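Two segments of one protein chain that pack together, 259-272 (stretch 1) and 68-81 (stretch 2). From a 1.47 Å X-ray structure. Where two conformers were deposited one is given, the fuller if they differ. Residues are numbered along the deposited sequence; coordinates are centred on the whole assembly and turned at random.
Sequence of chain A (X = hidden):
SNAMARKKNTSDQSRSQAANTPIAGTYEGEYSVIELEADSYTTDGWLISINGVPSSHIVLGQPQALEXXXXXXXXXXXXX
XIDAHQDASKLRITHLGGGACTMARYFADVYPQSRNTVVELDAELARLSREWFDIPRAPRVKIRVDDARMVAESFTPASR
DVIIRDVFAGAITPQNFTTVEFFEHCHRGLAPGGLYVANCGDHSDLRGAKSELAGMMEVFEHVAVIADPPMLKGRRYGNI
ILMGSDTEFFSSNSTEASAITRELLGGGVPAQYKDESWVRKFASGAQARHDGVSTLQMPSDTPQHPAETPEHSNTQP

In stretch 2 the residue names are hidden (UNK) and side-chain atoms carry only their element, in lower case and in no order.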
ATOM      1  N   ALA A 259       2.833  14.815  15.118  1.00 17.98           N
ATOM      2  CA  ALA A 259       1.771  15.102  14.146  1.00 18.22           C
ATOM      3  C   ALA A 259       1.246  13.819  13.489  1.00 16.99           C
ATOM      4  O   ALA A 259       0.032  13.639  13.344  1.00 18.09           O
ATOM      5  CB  ALA A 259       2.243  16.088  13.088  1.00 20.24           C
ATOM      6  N   ILE A 260       2.158  12.931  13.082  1.00 16.06           N
ATOM      7  CA  ILE A 260       1.747  11.645  12.563  1.00 16.20           C
ATOM      8  C   ILE A 260       0.890  10.931  13.602  1.00 15.84           C
ATOM      9  O   ILE A 260      -0.188  10.400  13.287  1.00 15.40           O
ATOM     10  CB  ILE A 260       2.975  10.747  12.184  1.00 15.97           C
ATOM     11  CG1 ILE A 260       3.617  11.208  10.873  1.00 18.77           C
ATOM     12  CG2 ILE A 260       2.591   9.270  12.142  1.00 17.86           C
ATOM     13  CD1 ILE A 260       5.053  10.658  10.662  1.00 19.99           C
ATOM     14  N   THR A 261       1.368  10.921  14.858  1.00 15.84           N
ATOM     15  CA  THR A 261       0.672  10.199  15.892  1.00 16.52           C
ATOM     16  C   THR A 261      -0.753  10.715  16.086  1.00 16.06           C
ATOM     17  O   THR A 261      -1.694   9.929  16.227  1.00 15.81           O
ATOM     18  CB  THR A 261       1.478  10.216  17.198  1.00 16.58           C
ATOM     19  OG1 THR A 261       2.727   9.548  16.977  1.00 17.73           O
ATOM     20  CG2 THR A 261       0.715   9.520  18.317  1.00 18.57           C
ATOM     21  N   ARG A 262      -0.931  12.025  16.090  1.00 15.94           N
ATOM     22  CA  ARG A 262      -2.268  12.587  16.283  0.50 16.25           C
ATOM     23  C   ARG A 262      -3.193  12.108  15.182  1.00 16.81           C
ATOM     24  O   ARG A 262      -4.346  11.774  15.452  1.00 17.91           O
ATOM     25  CB  ARG A 262      -2.223  14.108  16.377  0.50 16.25           C
ATOM     26  CG  ARG A 262      -1.462  14.557  17.626  0.50 15.60           C
ATOM     27  CD  ARG A 262      -1.552  16.030  17.937  0.50 16.09           C
ATOM     28  NE  ARG A 262      -1.219  16.869  16.803  0.50 20.26           N
ATOM     29  CZ  ARG A 262       0.003  17.339  16.561  0.50 19.57           C
ATOM     30  NH1 ARG A 262       1.007  17.059  17.386  0.50 17.00           N
ATOM     31  NH2 ARG A 262       0.211  18.093  15.493  0.50 23.14           N
ATOM     32  N   GLU A 263      -2.687  12.027  13.938  1.00 16.65           N
ATOM     33  CA  GLU A 263      -3.520  11.481  12.862  0.50 16.63           C
ATOM     34  C   GLU A 263      -3.848  10.010  13.076  1.00 17.12           C
ATOM     35  O   GLU A 263      -4.970   9.569  12.837  1.00 18.76           O
ATOM     36  CB  GLU A 263      -2.853  11.652  11.489  0.50 16.49           C
ATOM     37  CG  GLU A 263      -2.629  13.106  11.107  0.50 18.47           C
ATOM     38  CD  GLU A 263      -2.179  13.277   9.671  0.50 19.10           C
ATOM     39  OE1 GLU A 263      -1.946  12.279   8.967  0.50 20.23           O
ATOM     40  OE2 GLU A 263      -2.046  14.425   9.234  0.50 21.57           O
ATOM     41  N   LEU A 264      -2.859   9.236  13.515  1.00 16.21           N
ATOM     42  CA  LEU A 264      -3.052   7.804  13.742  1.00 16.26           C
ATOM     43  C   LEU A 264      -4.022   7.474  14.865  1.00 17.47           C
ATOM     44  O   LEU A 264      -4.532   6.352  14.940  1.00 19.30           O
ATOM     45  CB  LEU A 264      -1.714   7.107  14.045  1.00 16.79           C
ATOM     46  CG  LEU A 264      -0.677   7.129  12.936  1.00 17.01           C
ATOM     47  CD1 LEU A 264       0.583   6.389  13.422  1.00 17.02           C
ATOM     48  CD2 LEU A 264      -1.201   6.540  11.601  1.00 17.85           C
ATOM     49  N   LEU A 265      -4.254   8.443  15.749  1.00 16.30           N
ATOM     50  CA  LEU A 265      -5.204   8.252  16.850  1.00 17.59           C
ATOM     51  C   LEU A 265      -6.604   8.631  16.434  1.00 18.08           C
ATOM     52  O   LEU A 265      -7.545   8.468  17.234  1.00 20.26           O
ATOM     53  CB  LEU A 265      -4.776   9.029  18.095  1.00 17.19           C
ATOM     54  CG  LEU A 265      -3.433   8.591  18.704  1.00 18.50           C
ATOM     55  CD1 LEU A 265      -3.014   9.534  19.809  1.00 19.09           C
ATOM     56  CD2 LEU A 265      -3.471   7.138  19.197  1.00 21.61           C
ATOM     57  N   GLY A 266      -6.769   9.120  15.202  1.00 17.64           N
ATOM     58  CA  GLY A 266      -8.062   9.594  14.723  1.00 19.92           C
ATOM     59  C   GLY A 266      -8.990   8.578  14.085  1.00 19.93           C
ATOM     60  O   GLY A 266     -10.166   8.899  13.818  1.00 20.45           O
ATOM     61  N   GLY A 267      -8.485   7.375  13.822  1.00 20.91           N
ATOM     62  CA  GLY A 267      -9.288   6.306  13.196  1.00 20.82           C
ATOM     63  C   GLY A 267     -10.052   5.469  14.213  1.00 22.05           C
ATOM     64  O   GLY A 267     -10.003   5.755  15.401  1.00 22.95           O
ATOM     65  N   GLY A 268     -10.698   4.404  13.760  1.00 21.71           N
ATOM     66  CA  GLY A 268     -11.408   3.490  14.661  1.00 22.75           C
ATOM     67  C   GLY A 268     -10.503   2.581  15.457  1.00 22.53           C
ATOM     68  O   GLY A 268     -10.902   2.012  16.471  1.00 24.89           O
ATOM     69  N   VAL A 269      -9.282   2.413  14.971  1.00 21.13           N
ATOM     70  CA  VAL A 269      -8.282   1.624  15.663  1.00 19.72           C
ATOM     71  C   VAL A 269      -7.079   2.535  15.858  1.00 19.01           C
ATOM     72  O   VAL A 269      -6.448   2.933  14.887  1.00 20.20           O
ATOM     73  CB  VAL A 269      -7.869   0.396  14.810  1.00 20.09           C
ATOM     74  CG1 VAL A 269      -6.645  -0.305  15.423  1.00 21.68           C
ATOM     75  CG2 VAL A 269      -9.045  -0.565  14.684  1.00 21.93           C
ATOM     76  N   PRO A 270      -6.778   2.933  17.107  1.00 17.65           N
ATOM     77  CA  PRO A 270      -5.641   3.844  17.279  1.00 18.11           C
ATOM     78  C   PRO A 270      -4.335   3.131  16.960  1.00 18.53           C
ATOM     79  O   PRO A 270      -4.094   2.036  17.428  1.00 19.29           O
ATOM     80  CB  PRO A 270      -5.709   4.229  18.772  1.00 19.11           C
ATOM     81  CG  PRO A 270      -6.455   3.115  19.396  1.00 20.52           C
ATOM     82  CD  PRO A 270      -7.495   2.717  18.372  1.00 19.41           C
ATOM     83  N   ALA A 271      -3.522   3.727  16.120  1.00 17.47           N
ATOM     84  CA  ALA A 271      -2.289   3.050  15.705  1.00 16.86           C
ATOM     85  C   ALA A 271      -1.060   3.745  16.243  1.00 16.96           C
ATOM     86  O   ALA A 271      -1.165   4.825  16.820  1.00 17.63           O
ATOM     87  CB  ALA A 271      -2.211   2.972  14.190  1.00 16.60           C
ATOM     88  N   GLN A 272       0.096   3.116  16.051  1.00 18.13           N
ATOM     89  CA  GLN A 272       1.372   3.609  16.585  1.00 18.28           C
ATOM     90  C   GLN A 272       2.383   3.735  15.434  1.00 17.59           C
ATOM     91  O   GLN A 272       2.496   2.837  14.597  1.00 18.15           O
ATOM     92  CB  GLN A 272       1.926   2.613  17.624  1.00 18.90           C
ATOM     93  CG  GLN A 272       1.025   2.513  18.876  1.00 20.41           C
ATOM     94  CD  GLN A 272       1.309   1.336  19.794  1.00 23.66           C
ATOM     95  OE1 GLN A 272       2.113   0.444  19.493  1.00 25.88           O
ATOM     96  NE2 GLN A 272       0.599   1.308  20.921  1.00 25.34           N
ATOM     97  N   UNK A  68     -11.135   2.098   5.600  1.00 15.55           N
ATOM     98  CA  UNK A  68     -10.168   1.065   5.907  1.00 15.15           C
ATOM     99  C   UNK A  68      -9.021   1.664   6.686  1.00 14.61           C
ATOM    100  O   UNK A  68      -8.367   2.586   6.206  1.00 14.96           O
ATOM    101  c   UNK A  68     -11.181  -3.022   3.846  1.00 18.12           C
ATOM    102  c   UNK A  68     -10.269  -2.031   4.254  1.00 18.47           C
ATOM    103  c   UNK A  68     -10.580  -0.678   4.108  1.00 14.48           C
ATOM    104  c   UNK A  68     -11.801  -0.323   3.555  1.00 16.51           C
ATOM    105  c   UNK A  68     -12.718  -1.299   3.159  1.00 16.53           C
ATOM    106  c   UNK A  68      -9.647   0.383   4.620  1.00 15.75           C
ATOM    107  c   UNK A  68     -12.395  -2.642   3.266  1.00 14.94           C
ATOM    108  N   UNK A  69      -8.795   1.153   7.899  1.00 14.89           N
ATOM    109  CA  UNK A  69      -7.768   1.728   8.774  1.00 15.29           C
ATOM    110  C   UNK A  69      -6.399   1.753   8.128  1.00 14.12           C
ATOM    111  O   UNK A  69      -5.694   2.758   8.175  1.00 14.52           O
ATOM    112  o   UNK A  69     -10.681   2.539  11.619  1.00 30.41           O
ATOM    113  c   UNK A  69      -9.464   2.332  11.401  1.00 24.45           C
ATOM    114  c   UNK A  69      -7.693   0.979  10.122  1.00 15.65           C
ATOM    115  o   UNK A  69      -8.600   3.207  11.591  1.00 26.53           O
ATOM    116  c   UNK A  69      -9.044   0.970  10.890  1.00 20.63           C
ATOM    117  N   UNK A  70      -6.006   0.648   7.508  1.00 13.81           N
ATOM    118  CA  UNK A  70      -4.647   0.612   6.971  1.00 13.13           C
ATOM    119  C   UNK A  70      -4.475   1.642   5.855  1.00 13.18           C
ATOM    120  O   UNK A  70      -3.366   2.105   5.626  1.00 13.44           O
ATOM    121  c   UNK A  70      -6.385  -2.188   3.601  1.00 15.61           C
ATOM    122  c   UNK A  70      -5.933  -1.858   4.882  1.00 15.19           C
ATOM    123  c   UNK A  70      -4.493  -1.033   2.630  1.00 13.58           C
ATOM    124  c   UNK A  70      -4.041  -0.736   3.909  1.00 14.77           C
ATOM    125  c   UNK A  70      -4.256  -0.789   6.455  1.00 14.15           C
ATOM    126  c   UNK A  70      -5.676  -1.756   2.485  1.00 15.23           C
ATOM    127  o   UNK A  70      -6.109  -2.079   1.226  1.00 15.00           O
ATOM    128  c   UNK A  70      -4.764  -1.119   5.061  1.00 13.49           C
ATOM    129  N   UNK A  71      -5.552   1.976   5.136  1.00 13.01           N
ATOM    130  CA  UNK A  71      -5.461   3.040   4.091  1.00 11.32           C
ATOM    131  C   UNK A  71      -5.233   4.393   4.717  1.00 11.81           C
ATOM    132  O   UNK A  71      -4.422   5.191   4.218  1.00 13.06           O
ATOM    133  c   UNK A  71      -8.458   0.390   0.392  1.00 15.64           C
ATOM    134  c   UNK A  71      -6.734   3.064   3.233  1.00 11.37           C
ATOM    135  c   UNK A  71      -6.940   1.854   2.345  1.00 11.24           C
ATOM    136 se   UNK A  71      -8.382   2.169   1.110  0.80 15.57          SE
ATOM    137  N   UNK A  72      -5.901   4.627   5.863  1.00 13.40           N
ATOM    138  CA  UNK A  72      -5.642   5.853   6.613  1.00 13.36           C
ATOM    139  C   UNK A  72      -4.174   5.913   7.057  1.00 13.45           C
ATOM    140  O   UNK A  72      -3.566   7.012   7.063  1.00 13.66           O
ATOM    141  n   UNK A  72      -9.486   9.161  10.214  1.00 30.29           N
ATOM    142  c   UNK A  72      -6.544   5.913   7.846  1.00 14.48           C
ATOM    143  n   UNK A  72     -10.607   8.130   8.506  1.00 32.08           N
ATOM    144  c   UNK A  72      -8.012   5.960   7.476  1.00 18.03           C
ATOM    145  c   UNK A  72      -9.635   8.119   9.422  1.00 30.54           C
ATOM    146  n   UNK A  72      -8.803   7.084   9.543  1.00 26.35           N
ATOM    147  c   UNK A  72      -8.880   5.883   8.729  1.00 22.04           C
ATOM    148  N   UNK A  73      -3.627   4.762   7.460  1.00 12.60           N
ATOM    149  CA  UNK A  73      -2.232   4.727   7.936  1.00 13.21           C
ATOM    150  C   UNK A  73      -1.246   4.999   6.811  1.00 13.14           C
ATOM    151  O   UNK A  73      -0.284   5.762   6.984  1.00 13.69           O
ATOM    152  c   UNK A  73      -3.906  -0.284  11.990  1.00 16.83           C
ATOM    153  c   UNK A  73      -3.053   1.847  10.379  1.00 14.28           C
ATOM    154  c   UNK A  73      -2.927  -0.491  11.010  1.00 18.75           C
ATOM    155  c   UNK A  73      -1.919   3.402   8.635  1.00 13.75           C
ATOM    156  n   UNK A  73      -4.425   3.332  11.386  1.00 15.09           N
ATOM    157  c   UNK A  73      -2.483   0.581  10.183  1.00 15.58           C
ATOM    158  c   UNK A  73      -2.866   3.108   9.770  1.00 13.46           C
ATOM    159  c   UNK A  73      -4.481   0.949  12.193  1.00 16.91           C
ATOM    160  c   UNK A  73      -3.691   3.986  10.423  1.00 14.29           C
ATOM    161  c   UNK A  73      -4.037   2.016  11.397  1.00 13.41           C
ATOM    162  N   UNK A  74      -1.488   4.380   5.647  1.00 12.20           N
ATOM    163  CA  UNK A  74      -0.665   4.689   4.456  1.00 12.23           C
ATOM    164  C   UNK A  74      -0.776   6.200   4.132  1.00 11.95           C
ATOM    165  O   UNK A  74       0.241   6.861   3.871  1.00 12.17           O
ATOM    166  c   UNK A  74      -0.376   4.347   1.981  1.00 12.97           C
ATOM    167  c   UNK A  74      -1.305   1.408   2.503  1.00 15.75           C
ATOM    168  c   UNK A  74      -0.696   2.379   3.523  1.00 14.33           C
ATOM    169  c   UNK A  74      -1.065   3.841   3.244  1.00 12.21           C
ATOM    170  N   UNK A  75      -1.995   6.736   4.131  1.00 12.16           N
ATOM    171  CA  UNK A  75      -2.163   8.167   3.840  1.00 12.27           C
ATOM    172  C   UNK A  75      -1.326   9.009   4.791  1.00 13.11           C
ATOM    173  O   UNK A  75      -0.631   9.923   4.362  1.00 12.49           O
ATOM    174  c   UNK A  75      -3.632   8.569   3.967  1.00 13.24           C
ATOM    175  N   UNK A  76      -1.393   8.708   6.094  1.00 13.25           N
ATOM    176  CA  UNK A  76      -0.682   9.513   7.078  1.00 13.65           C
ATOM    177  C   UNK A  76       0.846   9.397   6.896  1.00 13.11           C
ATOM    178  O   UNK A  76       1.565  10.420   6.872  1.00 13.25           O
ATOM    179  o   UNK A  76      -2.459   9.382   8.696  1.00 15.79           O
ATOM    180  c   UNK A  76      -0.198   9.763   9.555  1.00 15.68           C
ATOM    181  c   UNK A  76      -1.080   9.066   8.495  1.00 12.47           C
ATOM    182  N   UNK A  77       1.338   8.172   6.775  1.00 13.07           N
ATOM    183  CA  UNK A  77       2.791   7.993   6.685  1.00 12.99           C
ATOM    184  C   UNK A  77       3.339   8.563   5.386  1.00 12.99           C
ATOM    185  O   UNK A  77       4.375   9.223   5.390  1.00 14.40           O
ATOM    186  N   UNK A  78       2.653   8.296   4.264  1.00 12.55           N
ATOM    187  CA  UNK A  78       3.135   8.765   2.960  1.00 12.40           C
ATOM    188  C   UNK A  78       3.046  10.290   2.863  1.00 13.49           C
ATOM    189  O   UNK A  78       3.984  10.938   2.391  1.00 13.26           O
ATOM    190  c   UNK A  78       2.365   8.103   1.796  1.00 13.31           C
ATOM    191  N   UNK A  79       1.944  10.875   3.321  1.00 12.48           N
ATOM    192  CA  UNK A  79       1.815  12.351   3.213  1.00 13.12           C
ATOM    193  C   UNK A  79       2.882  13.031   4.055  1.00 13.05           C
ATOM    194  O   UNK A  79       3.467  14.042   3.636  1.00 13.93           O
ATOM    195  c   UNK A  79      -3.219  15.031   3.656  1.00 25.44           C
ATOM    196  n   UNK A  79      -4.317  14.311   3.895  1.00 26.82           N
ATOM    197  c   UNK A  79      -0.660  12.543   2.603  1.00 15.23           C
ATOM    198  c   UNK A  79      -2.001  12.979   3.133  1.00 17.29           C
ATOM    199  c   UNK A  79       0.435  12.856   3.640  1.00 13.30           C
ATOM    200  n   UNK A  79      -3.246  16.353   3.790  1.00 28.07           N
ATOM    201  n   UNK A  79      -2.094  14.421   3.301  1.00 21.14           N
ATOM    202  N   UNK A  80       3.155  12.492   5.247  1.00 13.59           N
ATOM    203  CA  UNK A  80       4.200  13.114   6.087  1.00 14.03           C
ATOM    204  C   UNK A  80       5.552  13.140   5.341  1.00 14.12           C
ATOM    205  O   UNK A  80       6.281  14.139   5.360  1.00 15.57           O
ATOM    206  c   UNK A  80       4.312  12.398   7.443  1.00 14.78           C
ATOM    207  N   UNK A  81       5.864  12.032   4.684  1.00 13.03           N
ATOM    208  CA  UNK A  81       7.104  11.914   3.967  1.00 12.40           C
ATOM    209  C   UNK A  81       7.117  12.822   2.730  1.00 12.20           C
ATOM    210  O   UNK A  81       8.082  13.562   2.503  1.00 13.26           O
ATOM    211  c   UNK A  81       8.638  10.196   2.883  1.00 12.80           C
ATOM    212  c   UNK A  81      10.929   9.409   3.043  1.00 14.54           C
ATOM    213  c   UNK A  81       8.863  10.503   1.552  1.00 13.74           C
ATOM    214  c   UNK A  81       9.690   9.676   3.628  1.00 13.45           C
ATOM    215  c   UNK A  81      11.137   9.730   1.740  1.00 14.92           C
ATOM    216  c   UNK A  81      10.119  10.269   0.970  1.00 14.04           C
ATOM    217  c   UNK A  81       7.297  10.458   3.539  1.00 12.47           C
TER
HETATM  218  O   HOH W   1      -6.429   6.898  11.245  1.00 26.72           O
HETATM  219  O   HOH W   2      -7.230  10.264  11.401  1.00 34.54           O
HETATM  220  O   HOH W   3      -6.310   4.963  13.097  1.00 27.12           O
HETATM  221  O   HOH W   4       0.604  12.997   7.603  1.00 21.56           O
HETATM  222  O   HOH W   5      -4.197   7.829  10.193  1.00 29.82           O

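Position 68 carries one carbon followed by a ring of six carbons, with no heteroatom, and reaches nothing on stretch 1: Phe-68, at the N-cap of the helix that follows.

Position 69 has three carbons, the third bearing two oxygens, which is a carboxylate on a two-carbon stem; its CA-to-CB bond points toward stretch 1, and one of the two oxygens lies 2.8 Å from Gly-268 N. This is Glu-69. Gly-268 N donates to its OE2 with an N-H...acceptor angle of 135°. At Gly-267 and Gly-268 a CB would collide with this carboxylate: an ideal CB on Gly-267 would lie 2.3 Å from Glu-69 OE1, and one on Gly-268 2.8 Å from Glu-69 OE2.

Position 70 shows one carbon and a six-carbon ring bearing an oxygen, and touches nothing on stretch 1: Tyr-70. Position 71 is an unbranched run of two carbons, selenium and a carbon, also without contact, so Met-71 is present as selenomethionine.

At position 72 three carbons lead to a nitrogen and then to a carbon holding two more nitrogens, a guanidinium, which comes near Gly-266 and Gly-267: Arg-72. It works largely through water. Water 2 accepts from Arg-72 NH2 (2.8 Å) and donates to Glu-263 O (2.8 Å), while water 1 accepts from Arg-72 NE at 2.9 Å and donates weakly to Glu-263 O at 3.4 Å.

Position 73 has one carbon and fused five- and six-membered rings of eight carbons and one nitrogen. Ala-271 CB lies over one ring face, and Val-269 O lies at the ring edge. This is Trp-73. Ala-271 CB is 3.8 Å from the centroid of the Trp-73 five-membered ring and 27° off its normal, a CH-pi contact. Leu-264 CD2 approaches Trp-73 CD1 at 3.8 Å, and Val-269 O is 3.9 Å from Trp-73 CZ2. Water 3 accepts from Trp-73 NE1 at 3.0 Å.

Position 74, four carbons forked at the first with one two-carbon arm, is Ile-74, its CA-to-CB bond directed away. Position 75 has a single carbon and no contact: Ala-75.

Position 76 has one carbon carrying an oxygen and a carbon; the oxygen lies 3.0 Å from Glu-263 OE1, and the outer carbon meets Ile-260 and Leu-264. This is Thr-76. Its CG2 lies 3.8 Å from Ile-260 CG2 and 3.9 Å from Leu-264 CD2, and water 5 donates to Thr-76 OG1 at 2.8 Å.

Position 77 has no side-chain atoms, hence Gly-77. Position 78, with one carbon, out of reach, is Ala-78. Position 79 has three carbons, a nitrogen, then a carbon carrying two more nitrogens, and its side chain makes no contact with stretch 1: Arg-79. Position 80 is one carbon pointing toward stretch 1, with CB 3.7 Å from Ile-260 CG1: Ala-80. Position 81, one carbon and a six-carbon ring whose end leads away, is Phe-81.

The contact joins two nearly antiparallel helices, at 163° with axes 9.8 Å apart at closest approach, and extends into the loop after the first. Positions 69, 73, 76 and 80 follow at steps of four, three and four, with 72 beside 73, as expected for one helix face. Apolar packing onto Trp-73, Thr-76 and Ala-80 is joined by the carboxylate at the glycine turn, at the 69 end, and by waters that bridge the two stretches, burying 568 Å² in all.

Stretch 2, residues 68-81: FEYMRWIATGARAF
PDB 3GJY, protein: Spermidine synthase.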